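Local atomic coordinates of KLTH0A00704p (Lachancea thermotolerans, PDB entry 4J2G), a protein that probably acts in autophagy, where the HORMA domain of Atg13, the part in this chain, mediates recruitment of PI 3-kinase. Residues D27-K32 with L166-L171; K75-F80 with S85-V90; A227-V232 with Y263-D268. The protein carries 1 engineered substitution. All blocks are in the same frame, centred on the assembly; numbering follows the deposited sequence.

Contact 1 (D27-K32 with L166-L171); sequences DNFFLK and LLFRYL
Phe-29 and Phe-168 share one side-chain setting, with CG swung opposite the backbone N (chi1 -173° and -174°), and this tilts each ring from its own helix into the groove between the two. The far corner of the Phe-29 ring, CZ, presses on Leu-167 CD2 at 3.2 Å, with CE2 beside the same methyl and the two side chains crossing nearly at right angles. Along its rim, CE1 of Phe-29 lies 3.8 Å from Phe-168 CB, so an edge of the ring rests on the root of its counterpart. The Phe-168 ring reaches toward helix 18-39: its CE1 lies 3.8 Å from the carbonyl O of Lys-32 and 3.9 Å from CB of that lysine, with the O in the plane of the ring at its edge. No hydrogen bond joins the segments; the rings fill the space between the axes of 27-32 and 166-171, which run almost parallel (11°) and approach to 11.4 Å. The two helices lie on the antiparallel five-stranded sheet of the Atg13 HORMA domain: Phe-29 and Leu-167 both touch Ile-259 of strand 255-264, Leu-167 also meets Ile-247 and Ile-250 of strand 242-252, and Phe-168 packs on Leu-36 farther along helix 18-39.

Contact 2 (K75-F80 with S85-V90); sequences KPWTTF and SLPPLV
Trp-77 carries its indole from helix 70-78 across to the chain entering strand 89-96, joining these two parts of the HORMA domain. From CB the ring turns beside the backbone N (chi1 -60°), and CG already lies near Leu-89 CD2. CD1 of Trp-77 follows at the ring edge, 3.3 Å from Leu-86 CD2. Next, Trp-77 NE1 donates to the carbonyl O of Pro-87 at 3.0 Å, with Pro-87 CD also beside it; the N-H...O angle is 161°, and the acceptor lies almost in the indole plane, although the donor is tilted 27° from the carbonyl plane. At the fused bond, CD2 and CE2 lie under Leu-89 CD2, which makes a CH-pi contact 3.5 Å from the centroid of the six-membered Trp-77 ring. Pro-76 CB covers the opposite face toward the rim. Further out, Trp-77 CZ2 meets CA and CB of Leu-89 and comes within 3.7 Å of Pro-88 O. The hydrogen bond and the two covered faces together fix the rotation of the indole. Phe-80 adds a second CH-pi contact, Leu-86 CG lying 3.8 Å from its ring centroid. Around them, Trp-77 meets Phe-30 and Leu-31 of helix 18-39 and Ile-206 of strand 201-208.

Contact 3 (A227-V232 with Y263-D268); sequences ATYSNV and YRKDCD
Tyr-229 and Lys-265 mark the nearest approach of two backbones that stay well apart, their CA atoms 10.9 Å from each other, where an irregular loop faces the end of strand 255-264 and the turn that follows it. The tyrosine bridges this separation. Its CB points toward the turn, and with CG beside the backbone N and opposite the carbonyl carbon (chi1 -85°) the ring carries the hydroxyl across to Asp-266. There Tyr-229 OH donates to Asp-266 OD2 at 2.7 Å, on the syn lone pair of that oxygen, the side of OD1. The two side chains arrive from opposite directions, Asp-266 OD2 lying at the ring edge near its plane and 3.4 Å from Tyr-229 CE2, and the carboxylate is turned 60° from the plane of the ring. Lys-265 runs past the phenol obliquely with its chain extended, CD lying 3.7 Å from Tyr-229 OH. Lys-265 NZ stays 4.1 Å from Tyr-229 CE1 and is hydrogen-bonded instead to the carbonyl O of Ala-240. A phenylalanine in place of Tyr-229 would probably leave OD2 of Asp-266 without its donor from the loop and this bridge without its one hydrogen bond. The contact, burying 121 Å², is a small surface tie between a loop and the end of a sheet strand of the HORMA domain. Around it, Lys-265 pairs through its backbone with His-241 and packs on Glu-243 of strand 242-252, while Asp-268 pairs through its backbone with Lys-109 of strand 105-109, placing the turn between the five-stranded sheet and the three-stranded one.

In the fold
Contacts 1 and 2 form one continuous region, their centres 15 Å apart, with contact 2 nested in the chain between the two segments of contact 1. They meet where helix 18-39 packs against helix 70-78: Phe-30 CD2 lies 3.7 Å from Trp-77 CD1, and Leu-31 CD2 is equally far from Trp-77 CB. Contact 3 lies across the centre of the chain, about 29 Å from contact 1 and 32 Å from contact 2 between centres, and touches neither. The five-stranded sheet links all three: contact 1 packs on strands 242-252 and 255-264, contact 2 enters strand 89-96, and contact 3 follows the end of strand 255-264.

Contact 1 (D27-K32 with L166-L171)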
loop_
_atom_site.group_PDB
_atom_site.type_symbol
_atom_site.label_atom_id
_atom_site.label_comp_id
_atom_site.label_asym_id
_atom_site.label_seq_id
_atom_site.Cartn_x
_atom_site.Cartn_y
_atom_site.Cartn_z
ATOM N N ASP A 27 -3.844 8.243 16.923
ATOM C CA ASP A 27 -2.488 7.702 16.786
ATOM C C ASP A 27 -2.466 6.153 16.877
ATOM O O ASP A 27 -1.672 5.480 16.187
ATOM C CB ASP A 27 -1.579 8.332 17.832
ATOM C CG ASP A 27 -0.145 7.810 17.788
ATOM O OD1 ASP A 27 0.575 7.879 16.766
ATOM O OD2 ASP A 27 0.284 7.334 18.829
ATOM N N ASN A 28 -3.360 5.600 17.690
ATOM C CA ASN A 28 -3.424 4.170 17.912
ATOM C C ASN A 28 -4.008 3.488 16.671
ATOM O O ASN A 28 -3.615 2.374 16.303
ATOM C CB ASN A 28 -4.302 3.826 19.118
ATOM C CG ASN A 28 -3.562 3.915 20.450
ATOM O OD1 ASN A 28 -2.327 3.919 20.524
ATOM N ND2 ASN A 28 -4.333 3.967 21.524
ATOM N N PHE A 29 -4.937 4.173 16.027
ATOM C CA PHE A 29 -5.504 3.655 14.833
ATOM C C PHE A 29 -4.417 3.566 13.721
ATOM O O PHE A 29 -4.241 2.515 13.068
ATOM C CB PHE A 29 -6.599 4.546 14.365
ATOM C CG PHE A 29 -7.305 3.974 13.233
ATOM C CD1 PHE A 29 -8.236 2.939 13.442
ATOM C CD2 PHE A 29 -6.984 4.372 11.950
ATOM C CE1 PHE A 29 -8.859 2.332 12.376
ATOM C CE2 PHE A 29 -7.590 3.763 10.868
ATOM C CZ PHE A 29 -8.514 2.738 11.080
ATOM N N PHE A 30 -3.710 4.674 13.508
ATOM C CA PHE A 30 -2.608 4.714 12.541
ATOM C C PHE A 30 -1.719 3.502 12.731
ATOM O O PHE A 30 -1.434 2.802 11.769
ATOM C CB PHE A 30 -1.734 5.926 12.747
ATOM C CG PHE A 30 -2.138 7.100 11.957
ATOM C CD1 PHE A 30 -3.416 7.674 12.097
ATOM C CD2 PHE A 30 -1.232 7.655 11.065
ATOM C CE1 PHE A 30 -3.749 8.783 11.333
ATOM C CE2 PHE A 30 -1.572 8.736 10.277
ATOM C CZ PHE A 30 -2.817 9.335 10.444
ATOM N N LEU A 31 -1.317 3.269 13.979
ATOM C CA LEU A 31 -0.524 2.094 14.355
ATOM C C LEU A 31 -1.206 0.772 14.031
ATOM O O LEU A 31 -0.594 -0.040 13.355
ATOM C CB LEU A 31 -0.139 2.104 15.823
ATOM C CG LEU A 31 0.746 3.278 16.300
ATOM C CD1 LEU A 31 0.922 3.214 17.835
ATOM C CD2 LEU A 31 2.095 3.298 15.627
ATOM N N LYS A 32 -2.470 0.570 14.470
ATOM C CA LYS A 32 -3.210 -0.652 14.139
ATOM C C LYS A 32 -3.351 -0.836 12.604
ATOM O O LYS A 32 -3.129 -1.940 12.085
ATOM C CB LYS A 32 -4.613 -0.705 14.819
ATOM C CG LYS A 32 -4.584 -0.937 16.332
ATOM C CD LYS A 32 -5.986 -1.036 16.939
ATOM C CE LYS A 32 -5.934 -0.848 18.461
ATOM N NZ LYS A 32 -7.295 -0.830 19.095
ATOM N N LEU A 166 -15.445 0.611 13.075
ATOM C CA LEU A 166 -16.093 0.410 11.782
ATOM C C LEU A 166 -15.088 0.584 10.638
ATOM O O LEU A 166 -15.033 -0.219 9.727
ATOM C CB LEU A 166 -17.203 1.428 11.604
ATOM C CG LEU A 166 -18.689 1.086 11.806
ATOM C CD1 LEU A 166 -18.943 -0.159 12.637
ATOM C CD2 LEU A 166 -19.381 2.318 12.370
ATOM N N LEU A 167 -14.299 1.646 10.699
ATOM C CA LEU A 167 -13.267 1.871 9.734
ATOM C C LEU A 167 -12.247 0.726 9.699
ATOM O O LEU A 167 -11.793 0.316 8.602
ATOM C CB LEU A 167 -12.565 3.166 10.020
ATOM C CG LEU A 167 -11.484 3.481 9.010
ATOM C CD1 LEU A 167 -12.173 3.915 7.761
ATOM C CD2 LEU A 167 -10.635 4.609 9.520
ATOM N N PHE A 168 -11.929 0.175 10.863
ATOM C CA PHE A 168 -10.917 -0.850 10.905
ATOM C C PHE A 168 -11.366 -2.152 10.203
ATOM O O PHE A 168 -10.564 -2.802 9.520
ATOM C CB PHE A 168 -10.479 -1.112 12.330
ATOM C CG PHE A 168 -9.318 -2.067 12.438
ATOM C CD1 PHE A 168 -8.005 -1.640 12.122
ATOM C CD2 PHE A 168 -9.514 -3.385 12.854
ATOM C CE1 PHE A 168 -6.920 -2.502 12.234
ATOM C CE2 PHE A 168 -8.424 -4.262 12.963
ATOM C CZ PHE A 168 -7.140 -3.817 12.650
ATOM N N ARG A 169 -12.638 -2.513 10.360
ATOM C CA ARG A 169 -13.155 -3.807 9.866
ATOM C C ARG A 169 -13.329 -3.690 8.377
ATOM O O ARG A 169 -13.205 -4.644 7.614
ATOM C CB ARG A 169 -14.491 -4.200 10.525
ATOM C CG ARG A 169 -14.410 -4.407 12.043
ATOM C CD ARG A 169 -15.638 -5.093 12.661
ATOM N NE ARG A 169 -16.822 -4.225 12.803
ATOM C CZ ARG A 169 -17.477 -3.949 13.948
ATOM N NH1 ARG A 169 -17.093 -4.455 15.118
ATOM N NH2 ARG A 169 -18.543 -3.153 13.925
ATOM N N TYR A 170 -13.657 -2.480 7.974
ATOM C CA TYR A 170 -13.864 -2.232 6.616
ATOM C C TYR A 170 -12.451 -2.423 5.885
ATOM O O TYR A 170 -12.329 -3.109 4.892
ATOM C CB TYR A 170 -14.395 -0.828 6.423
ATOM C CG TYR A 170 -14.446 -0.566 4.949
ATOM C CD1 TYR A 170 -15.389 -1.194 4.156
ATOM C CD2 TYR A 170 -13.434 0.161 4.310
ATOM C CE1 TYR A 170 -15.387 -1.026 2.773
ATOM C CE2 TYR A 170 -13.424 0.336 2.923
ATOM C CZ TYR A 170 -14.412 -0.257 2.167
ATOM O OH TYR A 170 -14.455 -0.062 0.790
ATOM N N LEU A 171 -11.428 -1.863 6.492
ATOM C CA LEU A 171 -10.082 -1.893 6.012
ATOM C C LEU A 171 -9.592 -3.346 6.019
ATOM O O LEU A 171 -8.895 -3.725 5.096
ATOM C CB LEU A 171 -9.224 -0.951 6.848
ATOM C CG LEU A 171 -7.713 -0.947 6.648
ATOM C CD1 LEU A 171 -7.398 -0.305 5.276
ATOM C CD2 LEU A 171 -7.177 -0.090 7.797
#

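Contact 2 (K75-F80 with S85-V90)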
loop_
_atom_site.group_PDB
_atom_site.type_symbol
_atom_site.label_atom_id
_atom_site.label_comp_id
_atom_site.label_asym_id
_atom_site.label_seq_id
_atom_site.Cartn_x
_atom_site.Cartn_y
_atom_site.Cartn_z
ATOM N N LYS A 75 8.473 4.455 14.361
ATOM C CA LYS A 75 8.898 5.509 15.328
ATOM C C LYS A 75 8.174 6.892 15.165
ATOM O O LYS A 75 7.680 7.471 16.164
ATOM C CB LYS A 75 10.425 5.635 15.355
ATOM C CG LYS A 75 10.951 6.898 16.017
ATOM C CD LYS A 75 11.981 7.611 15.139
ATOM C CE LYS A 75 11.328 8.543 14.125
ATOM N NZ LYS A 75 11.954 8.353 12.785
ATOM N N PRO A 76 8.048 7.402 13.915
ATOM C CA PRO A 76 7.327 8.637 13.826
ATOM C C PRO A 76 5.936 8.632 14.456
ATOM O O PRO A 76 5.464 9.719 14.767
ATOM C CB PRO A 76 7.203 8.845 12.326
ATOM C CG PRO A 76 8.441 8.202 11.793
ATOM C CD PRO A 76 8.462 6.940 12.575
ATOM N N TRP A 77 5.293 7.473 14.665
ATOM C CA TRP A 77 3.887 7.459 15.204
ATOM C C TRP A 77 3.827 6.919 16.607
ATOM O O TRP A 77 2.819 7.096 17.319
ATOM C CB TRP A 77 2.939 6.611 14.261
ATOM C CG TRP A 77 2.934 7.212 12.920
ATOM C CD1 TRP A 77 2.113 8.243 12.517
ATOM C CD2 TRP A 77 3.815 6.945 11.803
ATOM N NE1 TRP A 77 2.415 8.628 11.251
ATOM C CE2 TRP A 77 3.460 7.870 10.779
ATOM C CE3 TRP A 77 4.838 6.036 11.564
ATOM C CZ2 TRP A 77 4.081 7.900 9.530
ATOM C CZ3 TRP A 77 5.521 6.081 10.322
ATOM C CH2 TRP A 77 5.128 7.019 9.307
ATOM N N THR A 78 4.874 6.207 17.005
ATOM C CA THR A 78 5.003 5.661 18.357
ATOM C C THR A 78 5.576 6.703 19.329
ATOM O O THR A 78 5.217 6.718 20.534
ATOM C CB THR A 78 5.857 4.388 18.438
ATOM O OG1 THR A 78 7.164 4.641 17.880
ATOM C CG2 THR A 78 5.190 3.275 17.655
ATOM N N THR A 79 6.427 7.570 18.796
ATOM C CA THR A 79 6.977 8.702 19.565
ATOM C C THR A 79 6.262 10.046 19.313
ATOM O O THR A 79 6.869 11.091 19.386
ATOM C CB THR A 79 8.448 8.918 19.262
ATOM O OG1 THR A 79 8.574 9.339 17.915
ATOM C CG2 THR A 79 9.253 7.641 19.449
ATOM N N PHE A 80 4.964 10.018 19.050
ATOM C CA PHE A 80 4.197 11.224 18.763
ATOM C C PHE A 80 3.587 11.863 20.003
ATOM O O PHE A 80 2.858 11.163 20.734
ATOM C CB PHE A 80 3.038 10.833 17.873
ATOM C CG PHE A 80 1.953 11.892 17.759
ATOM C CD1 PHE A 80 2.149 13.020 16.939
ATOM C CD2 PHE A 80 0.732 11.731 18.415
ATOM C CE1 PHE A 80 1.161 13.988 16.829
ATOM C CE2 PHE A 80 -0.261 12.695 18.299
ATOM C CZ PHE A 80 -0.040 13.828 17.517
ATOM N N SER A 85 2.905 17.881 14.041
ATOM C CA SER A 85 1.890 17.182 13.273
ATOM C C SER A 85 2.201 15.690 13.149
ATOM O O SER A 85 3.380 15.302 13.034
ATOM C CB SER A 85 1.806 17.770 11.875
ATOM O OG SER A 85 0.919 18.857 11.874
ATOM N N LEU A 86 1.130 14.898 13.167
ATOM C CA LEU A 86 1.147 13.436 13.014
ATOM C C LEU A 86 1.473 13.230 11.536
ATOM O O LEU A 86 0.696 13.626 10.713
ATOM C CB LEU A 86 -0.243 12.895 13.334
ATOM C CG LEU A 86 -0.453 11.694 14.278
ATOM C CD1 LEU A 86 -1.822 11.071 14.024
ATOM C CD2 LEU A 86 0.611 10.615 14.155
ATOM N N PRO A 87 2.661 12.708 11.193
ATOM C CA PRO A 87 3.064 12.732 9.768
ATOM C C PRO A 87 2.141 11.828 8.925
ATOM O O PRO A 87 1.635 10.856 9.451
ATOM C CB PRO A 87 4.481 12.116 9.776
ATOM C CG PRO A 87 4.876 12.001 11.211
ATOM C CD PRO A 87 3.646 12.054 12.066
ATOM N N PRO A 88 1.914 12.149 7.635
ATOM C CA PRO A 88 1.204 11.184 6.771
ATOM C C PRO A 88 1.999 9.856 6.645
ATOM O O PRO A 88 3.254 9.862 6.489
ATOM C CB PRO A 88 1.118 11.927 5.413
ATOM C CG PRO A 88 2.314 12.847 5.445
ATOM C CD PRO A 88 2.354 13.341 6.877
ATOM N N LEU A 89 1.254 8.759 6.745
ATOM C CA LEU A 89 1.757 7.382 6.779
ATOM C C LEU A 89 1.567 6.709 5.424
ATOM O O LEU A 89 0.449 6.519 4.965
ATOM C CB LEU A 89 1.088 6.590 7.905
ATOM C CG LEU A 89 1.233 5.075 8.323
ATOM C CD1 LEU A 89 2.046 4.170 7.462
ATOM C CD2 LEU A 89 1.741 4.946 9.753
ATOM N N VAL A 90 2.706 6.394 4.792
ATOM C CA VAL A 90 2.789 5.779 3.495
ATOM C C VAL A 90 3.235 4.336 3.596
ATOM O O VAL A 90 4.152 4.014 4.329
ATOM C CB VAL A 90 3.653 6.633 2.563
ATOM C CG1 VAL A 90 3.981 5.932 1.194
ATOM C CG2 VAL A 90 2.858 7.894 2.327
#

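Contact 3 (A227-V232 with Y263-D268)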
loop_
_atom_site.group_PDB
_atom_site.type_symbol
_atom_site.label_atom_id
_atom_site.label_comp_id
_atom_site.label_asym_id
_atom_site.label_seq_id
_atom_site.Cartn_x
_atom_site.Cartn_y
_atom_site.Cartn_z
ATOM N N ALA A 227 0.884 -3.015 -22.561
ATOM C CA ALA A 227 0.818 -1.880 -23.492
ATOM C C ALA A 227 -0.570 -1.676 -24.076
ATOM O O ALA A 227 -0.816 -0.669 -24.725
ATOM C CB ALA A 227 1.878 -2.002 -24.613
ATOM N N THR A 228 -1.503 -2.592 -23.848
ATOM C CA THR A 228 -2.898 -2.303 -24.261
ATOM C C THR A 228 -3.612 -1.207 -23.453
ATOM O O THR A 228 -4.678 -0.765 -23.832
ATOM C CB THR A 228 -3.822 -3.525 -24.225
ATOM O OG1 THR A 228 -3.794 -4.083 -22.922
ATOM C CG2 THR A 228 -3.388 -4.572 -25.194
ATOM N N TYR A 229 -3.059 -0.792 -22.327
ATOM C CA TYR A 229 -3.704 0.242 -21.535
ATOM C C TYR A 229 -3.593 1.588 -22.188
ATOM O O TYR A 229 -2.498 2.010 -22.577
ATOM C CB TYR A 229 -3.070 0.296 -20.132
ATOM C CG TYR A 229 -3.708 -0.718 -19.234
ATOM C CD1 TYR A 229 -5.054 -0.582 -18.864
ATOM C CD2 TYR A 229 -2.998 -1.827 -18.762
ATOM C CE1 TYR A 229 -5.661 -1.550 -18.050
ATOM C CE2 TYR A 229 -3.589 -2.784 -17.929
ATOM C CZ TYR A 229 -4.903 -2.614 -17.542
ATOM O OH TYR A 229 -5.492 -3.540 -16.699
ATOM N N SER A 230 -4.717 2.287 -22.271
ATOM C CA SER A 230 -4.701 3.640 -22.798
ATOM C C SER A 230 -5.176 4.717 -21.772
ATOM O O SER A 230 -6.353 4.743 -21.303
ATOM C CB SER A 230 -5.524 3.676 -24.083
ATOM O OG SER A 230 -4.887 4.520 -25.021
ATOM N N ASN A 231 -4.230 5.567 -21.401
ATOM C CA ASN A 231 -4.450 6.615 -20.428
ATOM C C ASN A 231 -5.420 7.671 -20.934
ATOM O O ASN A 231 -5.287 8.170 -22.070
ATOM C CB ASN A 231 -3.141 7.241 -20.063
ATOM C CG ASN A 231 -2.192 6.251 -19.446
ATOM O OD1 ASN A 231 -2.600 5.185 -18.973
ATOM N ND2 ASN A 231 -0.923 6.603 -19.397
ATOM N N VAL A 232 -6.437 7.941 -20.117
ATOM C CA VAL A 232 -7.341 9.034 -20.362
ATOM C C VAL A 232 -7.495 9.955 -19.144
ATOM O O VAL A 232 -7.305 9.537 -17.978
ATOM C CB VAL A 232 -8.726 8.518 -20.747
ATOM C CG1 VAL A 232 -8.619 7.783 -22.075
ATOM C CG2 VAL A 232 -9.349 7.656 -19.622
ATOM N N TYR A 263 -3.292 1.061 -6.583
ATOM C CA TYR A 263 -2.763 -0.254 -6.832
ATOM C C TYR A 263 -2.741 -0.658 -8.319
ATOM O O TYR A 263 -3.597 -0.303 -9.078
ATOM C CB TYR A 263 -3.491 -1.293 -6.001
ATOM C CG TYR A 263 -4.979 -1.329 -6.259
ATOM C CD1 TYR A 263 -5.853 -0.491 -5.528
ATOM C CD2 TYR A 263 -5.519 -2.193 -7.170
ATOM C CE1 TYR A 263 -7.221 -0.514 -5.750
ATOM C CE2 TYR A 263 -6.911 -2.256 -7.400
ATOM C CZ TYR A 263 -7.753 -1.428 -6.666
ATOM O OH TYR A 263 -9.101 -1.462 -6.923
ATOM N N ARG A 264 -1.711 -1.384 -8.725
ATOM C CA ARG A 264 -1.675 -2.016 -10.034
ATOM C C ARG A 264 -2.845 -3.019 -10.171
ATOM O O ARG A 264 -2.946 -3.955 -9.383
ATOM C CB ARG A 264 -0.296 -2.716 -10.110
ATOM C CG ARG A 264 0.061 -3.195 -11.488
ATOM C CD ARG A 264 1.407 -3.969 -11.479
ATOM N NE ARG A 264 2.512 -3.123 -11.067
ATOM C CZ ARG A 264 3.099 -2.175 -11.825
ATOM N NH1 ARG A 264 2.708 -1.905 -13.049
ATOM N NH2 ARG A 264 4.107 -1.481 -11.333
ATOM N N LYS A 265 -3.765 -2.778 -11.119
ATOM C CA LYS A 265 -4.872 -3.700 -11.479
ATOM C C LYS A 265 -4.508 -5.151 -11.748
ATOM O O LYS A 265 -5.251 -6.052 -11.405
ATOM C CB LYS A 265 -5.610 -3.206 -12.738
ATOM C CG LYS A 265 -6.402 -1.886 -12.582
ATOM C CD LYS A 265 -6.740 -1.316 -13.959
ATOM C CE LYS A 265 -7.935 -0.408 -13.889
ATOM N NZ LYS A 265 -8.094 0.228 -15.218
ATOM N N ASP A 266 -3.376 -5.386 -12.409
ATOM C CA ASP A 266 -2.994 -6.742 -12.704
ATOM C C ASP A 266 -1.797 -7.219 -11.841
ATOM O O ASP A 266 -0.732 -6.583 -11.832
ATOM C CB ASP A 266 -2.577 -6.739 -14.172
ATOM C CG ASP A 266 -3.657 -6.241 -15.063
ATOM O OD1 ASP A 266 -4.400 -7.134 -15.554
ATOM O OD2 ASP A 266 -3.750 -4.991 -15.293
ATOM N N CYS A 267 -1.933 -8.377 -11.199
ATOM C CA CYS A 267 -0.861 -8.947 -10.390
ATOM C C CYS A 267 -0.679 -10.432 -10.723
ATOM O O CYS A 267 -0.153 -11.186 -9.940
ATOM C CB CYS A 267 -1.237 -8.860 -8.909
ATOM S SG CYS A 267 -1.282 -7.203 -8.240
ATOM N N ASP A 268 -1.153 -10.886 -11.871
ATOM C CA ASP A 268 -0.988 -12.311 -12.127
ATOM C C ASP A 268 0.440 -12.511 -12.699
ATOM O O ASP A 268 0.562 -12.691 -13.862
ATOM C CB ASP A 268 -2.083 -12.782 -13.095
ATOM C CG ASP A 268 -2.056 -14.306 -13.339
ATOM O OD1 ASP A 268 -1.392 -15.051 -12.615
ATOM O OD2 ASP A 268 -2.719 -14.761 -14.269
#